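Local coordinates for plasmin and fibronectin-binding protein A (Streptococcus pneumoniae, PDB 4MR0), which acts as a fibronectin-dependent adhesin and invasin on the bacterial surface, binding human fibronectin, plasmin, plasminogen and serum albumin, at residues Ile299-Lys313 with Leu345-Gln359. Residues are numbered along the deposited sequence; the frame is centred on the assembly and turned at random.
Sequences IISKESIQIEPLTRK and LVTAIGTHYQTLSTQ. With MN (manganese (II) ion), chain G.
His-352 and Glu-303 meet across two neighbouring coils of the right-handed parallel beta-helix that forms this part of the adhesin. The carboxylate meets the ring at its edge, the two planes nearly coplanar (14° apart), and ND1 of His-352 donates a nearly straight bond of 2.7 Å to the syn lone pair of OE2 of Glu-303. Over one ring face sits Ser-301, its CB 3.8 Å from the centroid of His-352 in a CH-pi contact; its OG turns to the carbonyl of Gln-298. Glu-303 reaches the histidine because its chain bends at chi2 (91°), with CG passing beside CG2 of Thr-347 and close to the backbone C of Gly-350.

Beneath this pair the coils are joined in parallel register. Gly-350 N bonds to Ile-305 O and Ile-307 N to Gly-350 O, while at the preceding corner Ser-304 N and Ile-305 N bond to the carbonyls of Thr-347 and Ala-348. On the interior face Ile-307 CD1 lies 3.9 Å from Ile-349 CG2, where Ile-349 also touches Ile-331 of strand 329-337 and Ile-366 of strand 364-372.

Fully extended from a CG anti to the backbone N (chi1 178°), Gln-306 brings OE1 to 2.2 Å from a manganese ion; Glu-308 grips the same metal with both carboxylate oxygens, and Gln-271 and Gly-314 complete the protein ligands. The other amide branch, NE2 of Gln-306, comes obliquely to within 3.3 Å of CE1 of His-352, packing against the ring. Farther along, Pro-309 packs on Thr-358, and Lys-313 folds over one face of Tyr-353: CG sits above the rim, and NZ makes an off-centre cation-pi contact 4.5 Å from the ring centroid.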
loop_
_atom_site.group_PDB
_atom_site.type_symbol
_atom_site.label_atom_id
_atom_site.label_comp_id
_atom_site.label_asym_id
_atom_site.label_seq_id
_atom_site.Cartn_x
_atom_site.Cartn_y
_atom_site.Cartn_z
ATOM N N ILE A 299 -2.671 -10.954 8.871
ATOM C CA ILE A 299 -1.590 -10.789 7.907
ATOM C C ILE A 299 -1.871 -9.806 6.767
ATOM O O ILE A 299 -1.108 -8.869 6.558
ATOM C CB ILE A 299 -1.186 -12.157 7.302
ATOM C CG1 ILE A 299 -0.517 -13.022 8.376
ATOM C CG2 ILE A 299 -0.248 -11.957 6.126
ATOM C CD1 ILE A 299 -0.077 -14.386 7.882
ATOM N N ILE A 300 -2.957 -10.017 6.032
ATOM C CA ILE A 300 -3.279 -9.141 4.909
ATOM C C ILE A 300 -3.700 -7.725 5.308
ATOM O O ILE A 300 -3.879 -6.861 4.456
ATOM C CB ILE A 300 -4.373 -9.764 4.014
ATOM C CG1 ILE A 300 -5.681 -9.910 4.794
ATOM C CG2 ILE A 300 -3.905 -11.123 3.507
ATOM C CD1 ILE A 300 -6.846 -10.412 3.955
ATOM N N SER A 301 -3.855 -7.481 6.602
ATOM C CA SER A 301 -4.241 -6.157 7.065
ATOM C C SER A 301 -2.994 -5.346 7.415
ATOM O O SER A 301 -3.089 -4.276 8.015
ATOM C CB SER A 301 -5.134 -6.267 8.302
ATOM O OG SER A 301 -4.393 -6.738 9.416
ATOM N N LYS A 302 -1.823 -5.853 7.038
ATOM C CA LYS A 302 -0.581 -5.156 7.349
ATOM C C LYS A 302 0.156 -4.581 6.142
ATOM O O LYS A 302 1.149 -5.148 5.684
ATOM C CB LYS A 302 0.354 -6.084 8.132
ATOM C CG LYS A 302 -0.136 -6.397 9.538
ATOM C CD LYS A 302 -0.490 -5.117 10.288
ATOM C CE LYS A 302 -0.781 -5.383 11.756
ATOM N NZ LYS A 302 -1.830 -6.430 11.932
ATOM N N GLU A 303 -0.331 -3.447 5.646
ATOM C CA GLU A 303 0.278 -2.772 4.503
ATOM C C GLU A 303 1.538 -2.046 4.969
ATOM O O GLU A 303 1.547 -1.458 6.050
ATOM C CB GLU A 303 -0.701 -1.748 3.907
ATOM C CG GLU A 303 -2.064 -2.311 3.504
ATOM C CD GLU A 303 -3.099 -2.242 4.620
ATOM O OE1 GLU A 303 -2.741 -1.881 5.765
ATOM O OE2 GLU A 303 -4.277 -2.550 4.348
ATOM N N SER A 304 2.602 -2.082 4.170
ATOM C CA SER A 304 3.837 -1.393 4.549
ATOM C C SER A 304 3.628 0.121 4.577
ATOM O O SER A 304 4.246 0.839 5.375
ATOM C CB SER A 304 4.961 -1.775 3.595
ATOM O OG SER A 304 5.248 -3.158 3.751
ATOM N N ILE A 305 2.767 0.607 3.690
ATOM C CA ILE A 305 2.409 2.017 3.671
ATOM C C ILE A 305 0.890 2.053 3.639
ATOM O O ILE A 305 0.268 1.744 2.622
ATOM C CB ILE A 305 2.942 2.764 2.434
ATOM C CG1 ILE A 305 4.475 2.759 2.432
ATOM C CG2 ILE A 305 2.438 4.208 2.459
ATOM C CD1 ILE A 305 5.088 3.452 1.216
ATOM N N GLN A 306 0.295 2.405 4.769
ATOM C CA GLN A 306 -1.150 2.484 4.869
ATOM C C GLN A 306 -1.563 3.946 4.755
ATOM O O GLN A 306 -0.963 4.823 5.376
ATOM C CB GLN A 306 -1.613 1.900 6.212
ATOM C CG GLN A 306 -3.118 1.962 6.446
ATOM C CD GLN A 306 -3.514 1.366 7.783
ATOM O OE1 GLN A 306 -2.824 1.555 8.784
ATOM N NE2 GLN A 306 -4.632 0.649 7.808
ATOM N N ILE A 307 -2.580 4.196 3.941
ATOM C CA ILE A 307 -3.111 5.534 3.731
ATOM C C ILE A 307 -4.555 5.385 4.180
ATOM O O ILE A 307 -5.344 4.674 3.555
ATOM C CB ILE A 307 -3.035 5.919 2.244
ATOM C CG1 ILE A 307 -1.579 5.845 1.775
ATOM C CG2 ILE A 307 -3.608 7.322 2.032
ATOM C CD1 ILE A 307 -1.421 5.919 0.259
ATOM N N GLU A 308 -4.915 6.071 5.255
ATOM C CA GLU A 308 -6.246 5.899 5.806
ATOM C C GLU A 308 -6.833 7.168 6.394
ATOM O O GLU A 308 -6.145 8.177 6.543
ATOM C CB GLU A 308 -6.143 4.865 6.926
ATOM C CG GLU A 308 -5.314 5.413 8.103
ATOM C CD GLU A 308 -4.801 4.348 9.049
ATOM O OE1 GLU A 308 -5.556 3.401 9.361
ATOM O OE2 GLU A 308 -3.640 4.471 9.498
ATOM N N PRO A 309 -8.138 7.137 6.705
ATOM C CA PRO A 309 -8.777 8.314 7.304
ATOM C C PRO A 309 -8.356 8.267 8.771
ATOM O O PRO A 309 -7.865 7.240 9.241
ATOM C CB PRO A 309 -10.272 8.056 7.092
ATOM C CG PRO A 309 -10.363 6.559 7.046
ATOM C CD PRO A 309 -9.147 6.174 6.228
ATOM N N LEU A 310 -8.544 9.360 9.496
ATOM C CA LEU A 310 -8.124 9.412 10.889
ATOM C C LEU A 310 -9.197 9.001 11.901
ATOM O O LEU A 310 -10.095 9.786 12.231
ATOM C CB LEU A 310 -7.603 10.826 11.198
ATOM C CG LEU A 310 -6.922 11.115 12.538
ATOM C CD1 LEU A 310 -5.730 10.194 12.749
ATOM C CD2 LEU A 310 -6.468 12.578 12.547
ATOM N N THR A 311 -9.096 7.762 12.376
ATOM C CA THR A 311 -10.023 7.216 13.372
ATOM C C THR A 311 -9.194 6.495 14.427
ATOM O O THR A 311 -8.048 6.128 14.180
ATOM C CB THR A 311 -11.018 6.192 12.756
ATOM O OG1 THR A 311 -10.314 5.007 12.361
ATOM C CG2 THR A 311 -11.724 6.794 11.543
ATOM N N ARG A 312 -9.768 6.286 15.606
ATOM C CA ARG A 312 -9.039 5.605 16.664
ATOM C C ARG A 312 -8.803 4.138 16.303
ATOM O O ARG A 312 -7.786 3.552 16.673
ATOM C CB ARG A 312 -9.801 5.747 17.990
ATOM C CG ARG A 312 -9.865 7.194 18.460
ATOM C CD ARG A 312 -10.702 7.375 19.722
ATOM N NE ARG A 312 -10.092 6.758 20.895
ATOM C CZ ARG A 312 -10.606 6.835 22.121
ATOM N NH1 ARG A 312 -11.736 7.501 22.328
ATOM N NH2 ARG A 312 -9.995 6.245 23.141
ATOM N N LYS A 313 -9.736 3.561 15.551
ATOM C CA LYS A 313 -9.628 2.171 15.121
ATOM C C LYS A 313 -8.389 1.964 14.242
ATOM O O LYS A 313 -7.615 1.031 14.452
ATOM C CB LYS A 313 -10.887 1.769 14.345
ATOM C CG LYS A 313 -10.847 0.359 13.762
ATOM C CD LYS A 313 -10.898 -0.704 14.850
ATOM C CE LYS A 313 -10.716 -2.104 14.268
ATOM N NZ LYS A 313 -11.710 -2.402 13.190
ATOM N N LEU A 345 7.223 -8.200 1.623
ATOM C CA LEU A 345 6.102 -7.498 2.241
ATOM C C LEU A 345 4.821 -8.198 1.791
ATOM O O LEU A 345 4.793 -8.819 0.725
ATOM C CB LEU A 345 6.072 -6.040 1.776
ATOM C CG LEU A 345 7.404 -5.282 1.717
ATOM C CD1 LEU A 345 7.148 -3.865 1.214
ATOM C CD2 LEU A 345 8.065 -5.251 3.091
ATOM N N VAL A 346 3.770 -8.112 2.599
ATOM C CA VAL A 346 2.498 -8.738 2.254
ATOM C C VAL A 346 1.754 -7.840 1.257
ATOM O O VAL A 346 1.381 -8.273 0.163
ATOM C CB VAL A 346 1.629 -8.953 3.516
ATOM C CG1 VAL A 346 0.278 -9.547 3.136
ATOM C CG2 VAL A 346 2.360 -9.885 4.482
ATOM N N THR A 347 1.559 -6.584 1.644
ATOM C CA THR A 347 0.880 -5.595 0.813
ATOM C C THR A 347 1.715 -4.329 0.915
ATOM O O THR A 347 1.943 -3.822 2.009
ATOM C CB THR A 347 -0.543 -5.309 1.334
ATOM O OG1 THR A 347 -1.351 -6.477 1.169
ATOM C CG2 THR A 347 -1.181 -4.153 0.573
ATOM N N ALA A 348 2.184 -3.816 -0.217
ATOM C CA ALA A 348 3.015 -2.618 -0.177
ATOM C C ALA A 348 2.269 -1.344 0.209
ATOM O O ALA A 348 2.707 -0.608 1.098
ATOM C CB ALA A 348 3.721 -2.417 -1.524
ATOM N N ILE A 349 1.135 -1.095 -0.441
ATOM C CA ILE A 349 0.384 0.134 -0.202
ATOM C C ILE A 349 -1.120 -0.064 -0.212
ATOM O O ILE A 349 -1.648 -0.826 -1.025
ATOM C CB ILE A 349 0.692 1.185 -1.309
ATOM C CG1 ILE A 349 2.199 1.392 -1.445
ATOM C CG2 ILE A 349 0.002 2.511 -0.987
ATOM C CD1 ILE A 349 2.598 2.162 -2.704
ATOM N N GLY A 350 -1.818 0.634 0.681
ATOM C CA GLY A 350 -3.266 0.544 0.678
ATOM C C GLY A 350 -3.908 0.721 2.033
ATOM O O GLY A 350 -3.359 1.372 2.915
ATOM N N THR A 351 -5.099 0.160 2.179
ATOM C CA THR A 351 -5.813 0.196 3.442
ATOM C C THR A 351 -6.921 -0.848 3.369
ATOM O O THR A 351 -7.241 -1.352 2.286
ATOM C CB THR A 351 -6.376 1.599 3.766
ATOM O OG1 THR A 351 -6.738 1.642 5.154
ATOM C CG2 THR A 351 -7.586 1.922 2.907
ATOM N N HIS A 352 -7.508 -1.169 4.513
ATOM C CA HIS A 352 -8.517 -2.220 4.565
ATOM C C HIS A 352 -9.712 -1.876 5.444
ATOM O O HIS A 352 -10.372 -2.779 5.957
ATOM C CB HIS A 352 -7.862 -3.457 5.148
ATOM C CG HIS A 352 -7.188 -3.189 6.458
ATOM N ND1 HIS A 352 -5.908 -2.682 6.547
ATOM C CD2 HIS A 352 -7.648 -3.270 7.730
ATOM C CE1 HIS A 352 -5.609 -2.464 7.815
ATOM N NE2 HIS A 352 -6.648 -2.811 8.554
ATOM N N TYR A 353 -10.004 -0.596 5.617
ATOM C CA TYR A 353 -11.097 -0.220 6.498
ATOM C C TYR A 353 -11.777 1.085 6.125
ATOM O O TYR A 353 -11.125 2.040 5.705
ATOM C CB TYR A 353 -10.543 -0.127 7.924
ATOM C CG TYR A 353 -11.511 0.345 8.986
ATOM C CD1 TYR A 353 -12.530 -0.482 9.450
ATOM C CD2 TYR A 353 -11.381 1.613 9.556
ATOM C CE1 TYR A 353 -13.395 -0.060 10.464
ATOM C CE2 TYR A 353 -12.241 2.045 10.568
ATOM C CZ TYR A 353 -13.243 1.202 11.017
ATOM O OH TYR A 353 -14.086 1.622 12.024
ATOM N N GLN A 354 -13.099 1.109 6.281
ATOM C CA GLN A 354 -13.898 2.295 6.009
ATOM C C GLN A 354 -15.277 2.101 6.627
ATOM O O GLN A 354 -15.727 0.973 6.802
ATOM C CB GLN A 354 -14.038 2.546 4.496
ATOM C CG GLN A 354 -14.929 1.553 3.751
ATOM C CD GLN A 354 -15.188 1.972 2.305
ATOM O OE1 GLN A 354 -14.842 1.251 1.366
ATOM N NE2 GLN A 354 -15.800 3.140 2.125
ATOM N N THR A 355 -15.935 3.202 6.973
ATOM C CA THR A 355 -17.279 3.154 7.551
ATOM C C THR A 355 -18.035 4.382 7.055
ATOM O O THR A 355 -17.457 5.254 6.402
ATOM C CB THR A 355 -17.260 3.227 9.092
ATOM O OG1 THR A 355 -16.860 4.541 9.489
ATOM C CG2 THR A 355 -16.296 2.209 9.683
ATOM N N LEU A 356 -19.321 4.465 7.374
ATOM C CA LEU A 356 -20.114 5.616 6.956
ATOM C C LEU A 356 -19.535 6.888 7.560
ATOM O O LEU A 356 -19.770 7.992 7.055
ATOM C CB LEU A 356 -21.565 5.465 7.421
ATOM C CG LEU A 356 -22.422 4.382 6.764
ATOM C CD1 LEU A 356 -23.782 4.333 7.458
ATOM C CD2 LEU A 356 -22.587 4.679 5.279
ATOM N N SER A 357 -18.773 6.725 8.639
ATOM C CA SER A 357 -18.178 7.854 9.355
ATOM C C SER A 357 -16.762 8.264 8.941
ATOM O O SER A 357 -16.196 9.178 9.535
ATOM C CB SER A 357 -18.187 7.568 10.859
ATOM O OG SER A 357 -19.510 7.375 11.321
ATOM N N THR A 358 -16.180 7.592 7.953
ATOM C CA THR A 358 -14.835 7.957 7.508
ATOM C C THR A 358 -14.896 8.592 6.124
ATOM O O THR A 358 -15.673 8.163 5.273
ATOM C CB THR A 358 -13.893 6.734 7.420
ATOM O OG1 THR A 358 -14.392 5.819 6.431
ATOM C CG2 THR A 358 -13.787 6.036 8.772
ATOM N N GLN A 359 -14.089 9.626 5.908
ATOM C CA GLN A 359 -14.044 10.285 4.612
ATOM C C GLN A 359 -12.935 9.599 3.806
ATOM O O GLN A 359 -11.809 9.448 4.282
ATOM C CB GLN A 359 -13.751 11.780 4.782
ATOM C CG GLN A 359 -13.857 12.604 3.491
ATOM C CD GLN A 359 -15.227 12.505 2.821
ATOM O OE1 GLN A 359 -16.262 12.777 3.440
ATOM N NE2 GLN A 359 -15.235 12.127 1.543
HETATM MN MN MN G . -3.540 2.506 10.681
HETATM O O HOH W 1 -3.560 -5.972 2.212
#